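Local structure of potential RNA-dependent RNA polymerase (Human picobirnavirus, 5I62) at residues M237-D249 against R401-G415. The protein catalyses the template-directed joining of ribonucleoside triphosphates into RNA, probably serving both transcription and genome replication of a small double-stranded RNA virus. Sequence-based numbering, arbitrary orientation.
Sequences MEAVDRRITKMFD and RWHHTDYRVDGMCVG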
loop_
_atom_site.group_PDB
_atom_site.type_symbol
_atom_site.label_atom_id
_atom_site.label_comp_id
_atom_site.label_asym_id
_atom_site.label_seq_id
_atom_site.Cartn_x
_atom_site.Cartn_y
_atom_site.Cartn_z
ATOM N N MET A 237 -11.563 -2.776 7.286
ATOM C CA MET A 237 -12.457 -1.993 6.444
ATOM C C MET A 237 -13.742 -1.641 7.184
ATOM O O MET A 237 -14.391 -0.632 6.875
ATOM C CB MET A 237 -12.762 -2.749 5.157
ATOM C CG MET A 237 -11.534 -2.968 4.267
ATOM S SD MET A 237 -10.916 -1.432 3.537
ATOM C CE MET A 237 -9.556 -1.020 4.635
ATOM N N GLU A 238 -14.121 -2.451 8.168
ATOM C CA GLU A 238 -15.293 -2.115 8.971
ATOM C C GLU A 238 -15.009 -0.929 9.895
ATOM O O GLU A 238 -15.887 -0.086 10.122
ATOM C CB GLU A 238 -15.752 -3.348 9.750
ATOM C CG GLU A 238 -16.339 -4.464 8.856
ATOM C CD GLU A 238 -15.287 -5.192 7.998
ATOM O OE1 GLU A 238 -14.130 -5.365 8.456
ATOM O OE2 GLU A 238 -15.622 -5.593 6.857
ATOM N N ALA A 239 -13.787 -0.835 10.423
ATOM C CA ALA A 239 -13.415 0.353 11.195
ATOM C C ALA A 239 -13.385 1.593 10.307
ATOM O O ALA A 239 -13.742 2.693 10.748
ATOM C CB ALA A 239 -12.066 0.156 11.879
ATOM N N VAL A 240 -12.946 1.435 9.055
ATOM C CA VAL A 240 -12.967 2.551 8.109
ATOM C C VAL A 240 -14.395 3.011 7.878
ATOM O O VAL A 240 -14.681 4.212 7.863
ATOM C CB VAL A 240 -12.299 2.158 6.776
ATOM C CG1 VAL A 240 -12.557 3.247 5.717
ATOM C CG2 VAL A 240 -10.810 1.956 6.954
ATOM N N ASP A 241 -15.297 2.052 7.642
ATOM C CA ASP A 241 -16.692 2.352 7.345
ATOM C C ASP A 241 -17.363 3.055 8.515
ATOM O O ASP A 241 -18.186 3.955 8.322
ATOM C CB ASP A 241 -17.453 1.069 7.004
ATOM C CG ASP A 241 -16.928 0.389 5.736
ATOM O OD1 ASP A 241 -16.122 1.026 5.012
ATOM O OD2 ASP A 241 -17.326 -0.774 5.453
ATOM N N ARG A 242 -17.040 2.645 9.737
ATOM C CA ARG A 242 -17.635 3.313 10.882
ATOM C C ARG A 242 -17.226 4.772 10.941
ATOM O O ARG A 242 -18.047 5.632 11.252
ATOM C CB ARG A 242 -17.288 2.616 12.184
ATOM C CG ARG A 242 -18.100 1.363 12.376
ATOM C CD ARG A 242 -18.014 0.892 13.794
ATOM N NE ARG A 242 -16.800 1.409 14.411
ATOM C CZ ARG A 242 -15.711 0.664 14.595
ATOM N NH1 ARG A 242 -15.691 -0.614 14.196
ATOM N NH2 ARG A 242 -14.628 1.207 15.156
ATOM N N ARG A 243 -15.959 5.074 10.649
ATOM C CA ARG A 243 -15.533 6.467 10.701
ATOM C C ARG A 243 -16.091 7.273 9.529
ATOM O O ARG A 243 -16.437 8.450 9.696
ATOM C CB ARG A 243 -14.015 6.575 10.762
ATOM C CG ARG A 243 -13.563 7.995 11.087
ATOM C CD ARG A 243 -12.307 8.040 11.914
ATOM N NE ARG A 243 -12.411 7.293 13.167
ATOM C CZ ARG A 243 -11.373 7.041 13.965
ATOM N NH1 ARG A 243 -10.164 7.486 13.634
ATOM N NH2 ARG A 243 -11.535 6.342 15.086
ATOM N N ILE A 244 -16.175 6.672 8.335
ATOM C CA ILE A 244 -16.862 7.335 7.218
ATOM C C ILE A 244 -18.265 7.756 7.645
ATOM O O ILE A 244 -18.710 8.884 7.386
ATOM C CB ILE A 244 -16.941 6.417 5.983
ATOM C CG1 ILE A 244 -15.555 6.072 5.421
ATOM C CG2 ILE A 244 -17.827 7.059 4.904
ATOM C CD1 ILE A 244 -14.808 7.252 4.880
ATOM N N THR A 245 -18.992 6.831 8.281
ATOM C CA THR A 245 -20.344 7.108 8.758
ATOM C C THR A 245 -20.362 8.313 9.701
ATOM O O THR A 245 -21.191 9.218 9.554
ATOM C CB THR A 245 -20.921 5.869 9.458
ATOM O OG1 THR A 245 -20.778 4.702 8.629
ATOM C CG2 THR A 245 -22.403 6.079 9.785
ATOM N N LYS A 246 -19.450 8.337 10.672
ATOM C CA LYS A 246 -19.395 9.445 11.626
ATOM C C LYS A 246 -19.059 10.757 10.934
ATOM O O LYS A 246 -19.579 11.814 11.318
ATOM C CB LYS A 246 -18.381 9.139 12.731
ATOM C CG LYS A 246 -18.823 8.008 13.662
ATOM C CD LYS A 246 -20.258 8.300 14.142
ATOM C CE LYS A 246 -20.966 7.063 14.681
ATOM N NZ LYS A 246 -20.400 6.578 15.977
ATOM N N MET A 247 -18.217 10.703 9.896
ATOM C CA MET A 247 -17.877 11.903 9.139
ATOM C C MET A 247 -19.117 12.493 8.475
ATOM O O MET A 247 -19.340 13.715 8.510
ATOM C CB MET A 247 -16.793 11.564 8.107
ATOM C CG MET A 247 -16.311 12.769 7.290
ATOM S SD MET A 247 -15.297 12.241 5.878
ATOM C CE MET A 247 -16.568 11.437 4.895
ATOM N N PHE A 248 -19.958 11.635 7.893
ATOM C CA PHE A 248 -21.202 12.124 7.315
ATOM C C PHE A 248 -22.166 12.623 8.390
ATOM O O PHE A 248 -22.871 13.620 8.181
ATOM C CB PHE A 248 -21.850 11.040 6.464
ATOM C CG PHE A 248 -21.274 10.945 5.085
ATOM C CD1 PHE A 248 -21.410 12.002 4.197
ATOM C CD2 PHE A 248 -20.577 9.826 4.682
ATOM C CE1 PHE A 248 -20.870 11.935 2.919
ATOM C CE2 PHE A 248 -20.042 9.746 3.399
ATOM C CZ PHE A 248 -20.176 10.806 2.526
ATOM N N ASP A 249 -22.209 11.941 9.540
ATOM C CA ASP A 249 -23.093 12.343 10.637
ATOM C C ASP A 249 -22.716 13.698 11.226
ATOM O O ASP A 249 -23.589 14.416 11.744
ATOM C CB ASP A 249 -23.067 11.298 11.756
ATOM C CG ASP A 249 -23.705 9.978 11.357
ATOM O OD1 ASP A 249 -24.475 9.950 10.368
ATOM O OD2 ASP A 249 -23.440 8.970 12.057
ATOM N N ARG A 401 -12.975 2.244 -2.400
ATOM C CA ARG A 401 -14.339 1.867 -2.053
ATOM C C ARG A 401 -15.236 3.100 -2.080
ATOM O O ARG A 401 -14.838 4.178 -1.626
ATOM C CB ARG A 401 -14.440 1.245 -0.661
ATOM C CG ARG A 401 -14.181 -0.236 -0.595
ATOM C CD ARG A 401 -12.734 -0.462 -0.398
ATOM N NE ARG A 401 -12.398 -1.863 -0.138
ATOM C CZ ARG A 401 -11.165 -2.329 -0.276
ATOM N NH1 ARG A 401 -10.212 -1.501 -0.693
ATOM N NH2 ARG A 401 -10.884 -3.606 -0.019
ATOM N N TRP A 402 -16.456 2.914 -2.572
ATOM C CA TRP A 402 -17.469 3.961 -2.639
ATOM C C TRP A 402 -18.346 3.891 -1.400
ATOM O O TRP A 402 -18.704 2.806 -0.941
ATOM C CB TRP A 402 -18.299 3.765 -3.901
ATOM C CG TRP A 402 -19.528 4.594 -4.102
ATOM C CD1 TRP A 402 -19.616 5.757 -4.798
ATOM C CD2 TRP A 402 -20.865 4.269 -3.692
ATOM N NE1 TRP A 402 -20.916 6.192 -4.831
ATOM C CE2 TRP A 402 -21.702 5.299 -4.154
ATOM C CE3 TRP A 402 -21.427 3.211 -2.968
ATOM C CZ2 TRP A 402 -23.075 5.310 -3.917
ATOM C CZ3 TRP A 402 -22.791 3.223 -2.729
ATOM C CH2 TRP A 402 -23.600 4.263 -3.217
ATOM N N HIS A 403 -18.656 5.051 -0.837
ATOM C CA HIS A 403 -19.581 5.154 0.284
ATOM C C HIS A 403 -20.597 6.244 -0.026
ATOM O O HIS A 403 -20.289 7.220 -0.707
ATOM C CB HIS A 403 -18.881 5.502 1.601
ATOM C CG HIS A 403 -17.680 4.666 1.923
ATOM N ND1 HIS A 403 -17.684 3.725 2.929
ATOM C CD2 HIS A 403 -16.423 4.672 1.423
ATOM C CE1 HIS A 403 -16.488 3.172 3.021
ATOM N NE2 HIS A 403 -15.707 3.718 2.108
ATOM N N HIS A 404 -21.803 6.082 0.504
ATOM C CA HIS A 404 -22.858 7.048 0.276
ATOM C C HIS A 404 -23.672 7.207 1.547
ATOM O O HIS A 404 -24.008 6.214 2.200
ATOM C CB HIS A 404 -23.755 6.608 -0.882
ATOM C CG HIS A 404 -24.637 7.692 -1.405
ATOM N ND1 HIS A 404 -25.691 8.199 -0.681
ATOM C CD2 HIS A 404 -24.634 8.358 -2.584
ATOM C CE1 HIS A 404 -26.295 9.139 -1.386
ATOM N NE2 HIS A 404 -25.674 9.253 -2.545
ATOM N N THR A 405 -23.991 8.458 1.889
ATOM C CA THR A 405 -24.695 8.711 3.142
ATOM C C THR A 405 -26.042 7.987 3.191
ATOM O O THR A 405 -26.510 7.619 4.275
ATOM C CB THR A 405 -24.859 10.222 3.371
ATOM O OG1 THR A 405 -25.310 10.449 4.709
ATOM C CG2 THR A 405 -25.849 10.859 2.368
ATOM N N ASP A 406 -26.662 7.736 2.030
ATOM C CA ASP A 406 -27.929 7.009 1.967
ATOM C C ASP A 406 -27.763 5.498 1.811
ATOM O O ASP A 406 -28.770 4.783 1.753
ATOM C CB ASP A 406 -28.792 7.542 0.822
ATOM C CG ASP A 406 -29.149 9.005 1.000
ATOM O OD1 ASP A 406 -29.307 9.432 2.165
ATOM O OD2 ASP A 406 -29.280 9.725 -0.009
ATOM N N TYR A 407 -26.535 4.994 1.734
ATOM C CA TYR A 407 -26.278 3.566 1.533
ATOM C C TYR A 407 -25.700 3.010 2.829
ATOM O O TYR A 407 -24.484 2.958 3.012
ATOM C CB TYR A 407 -25.337 3.329 0.365
ATOM C CG TYR A 407 -25.262 1.872 -0.047
ATOM C CD1 TYR A 407 -24.372 0.998 0.564
ATOM C CD2 TYR A 407 -26.093 1.375 -1.042
ATOM C CE1 TYR A 407 -24.309 -0.350 0.191
ATOM C CE2 TYR A 407 -26.040 0.040 -1.425
ATOM C CZ TYR A 407 -25.150 -0.816 -0.802
ATOM O OH TYR A 407 -25.100 -2.133 -1.185
ATOM N N ARG A 408 -26.580 2.587 3.731
ATOM C CA ARG A 408 -26.166 2.141 5.045
ATOM C C ARG A 408 -26.715 0.750 5.300
ATOM O O ARG A 408 -27.852 0.454 4.934
ATOM C CB ARG A 408 -26.627 3.111 6.159
ATOM C CG ARG A 408 -26.319 4.575 5.856
ATOM C CD ARG A 408 -26.268 5.442 7.112
ATOM N NE ARG A 408 -25.892 6.819 6.783
ATOM C CZ ARG A 408 -25.496 7.723 7.673
ATOM N NH1 ARG A 408 -25.437 7.404 8.962
ATOM N NH2 ARG A 408 -25.164 8.949 7.274
ATOM N N VAL A 409 -25.880 -0.092 5.909
ATOM C CA VAL A 409 -26.208 -1.457 6.316
ATOM C C VAL A 409 -26.000 -1.535 7.822
ATOM O O VAL A 409 -24.891 -1.287 8.308
ATOM C CB VAL A 409 -25.337 -2.497 5.585
ATOM C CG1 VAL A 409 -25.633 -3.925 6.080
ATOM C CG2 VAL A 409 -25.523 -2.391 4.083
ATOM N N ASP A 410 -27.065 -1.864 8.560
ATOM C CA ASP A 410 -27.071 -1.781 10.025
ATOM C C ASP A 410 -26.489 -0.452 10.502
ATOM O O ASP A 410 -25.706 -0.391 11.449
ATOM C CB ASP A 410 -26.334 -2.961 10.662
ATOM C CG ASP A 410 -27.061 -4.285 10.455
ATOM O OD1 ASP A 410 -28.288 -4.260 10.208
ATOM O OD2 ASP A 410 -26.411 -5.352 10.543
ATOM N N GLY A 411 -26.863 0.620 9.814
ATOM C CA GLY A 411 -26.469 1.960 10.188
ATOM C C GLY A 411 -25.087 2.402 9.751
ATOM O O GLY A 411 -24.702 3.541 10.045
ATOM N N MET A 412 -24.322 1.560 9.063
ATOM C CA MET A 412 -22.970 1.935 8.654
ATOM C C MET A 412 -22.923 2.244 7.162
ATOM O O MET A 412 -23.505 1.516 6.355
ATOM C CB MET A 412 -21.965 0.824 8.980
ATOM C CG MET A 412 -21.857 0.478 10.467
ATOM S SD MET A 412 -21.325 1.909 11.442
ATOM C CE MET A 412 -21.693 1.335 13.104
ATOM N N CYS A 413 -22.180 3.293 6.794
ATOM C CA CYS A 413 -21.918 3.601 5.385
ATOM C C CYS A 413 -20.831 2.656 4.881
ATOM O O CYS A 413 -19.656 3.016 4.784
ATOM C CB CYS A 413 -21.494 5.054 5.196
ATOM S SG CYS A 413 -22.743 6.290 5.642
ATOM N N VAL A 414 -21.246 1.429 4.549
ATOM C CA VAL A 414 -20.291 0.384 4.182
ATOM C C VAL A 414 -19.617 0.696 2.843
ATOM O O VAL A 414 -20.197 1.327 1.958
ATOM C CB VAL A 414 -20.979 -0.993 4.134
ATOM C CG1 VAL A 414 -21.440 -1.410 5.520
ATOM C CG2 VAL A 414 -22.164 -0.960 3.176
ATOM N N GLY A 415 -18.380 0.219 2.691
ATOM C CA GLY A 415 -17.610 0.509 1.494
ATOM C C GLY A 415 -17.905 -0.481 0.375
ATOM O O GLY A 415 -17.853 -1.694 0.575
HETATM O O HOH W 1 -25.848 11.306 8.731
#
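The hydroxyl of Thr245 is engaged twice: OG1 donates to the carbonyl O of Asp241 one turn back and accepts from the backbone N of Cys413, 2.7 Å from OG1, in a nearly straight bond (166°). The pair exemplifies how an irregular chain is fastened to a helix in a viral RNA-dependent RNA polymerase. Helix 237-250 precedes strand 257-261 of the palm's antiparallel sheet; strands 395-398 and 401-404, which follow the Gly-Asp-Asp turn, form a hairpin probably corresponding to polymerase motif E, between palm and thumb. The helix lies against strand 401-404 and the loop leading on to strand 416-417. Asp241 O takes Thr245 N and OG1 from opposite faces of its plane, and Cys413, whose N-H meets the hydroxyl, is the centre of an inverse gamma turn. One turn earlier the carboxylate of Asp241 receives the backbone N of Gly415 at OD2 (3.1 Å), from above the carboxylate plane. Its OD1 meets the edge of the His403 ring, 3.0 Å from CE1, while His403 ND1 donates to Cys413 O, which lies in the plane of the ring, at 2.8 Å; this bond helps to set the ring's rotation. Ile244 lays CG1 over the centre of one His403 face in a CH-pi contact, and also touches Cys396 of strand 395-398. Further along, Met247 CE lies over one face of the Phe248 ring and Thr405 CB over the opposite one, both displaced toward the rim. At the more exposed end of the contact, Arg408, extended from CG to NE, takes Thr405 side-on, NE to O and NH2 to OG1. With the guanidinium turned and held by these two bonds, NH1 reaches the syn lone pair of Asp249 OD1 in a salt bridge of 3.1 Å, and Arg408 NH2 adds a weak bond of 3.3 Å to the same OD1.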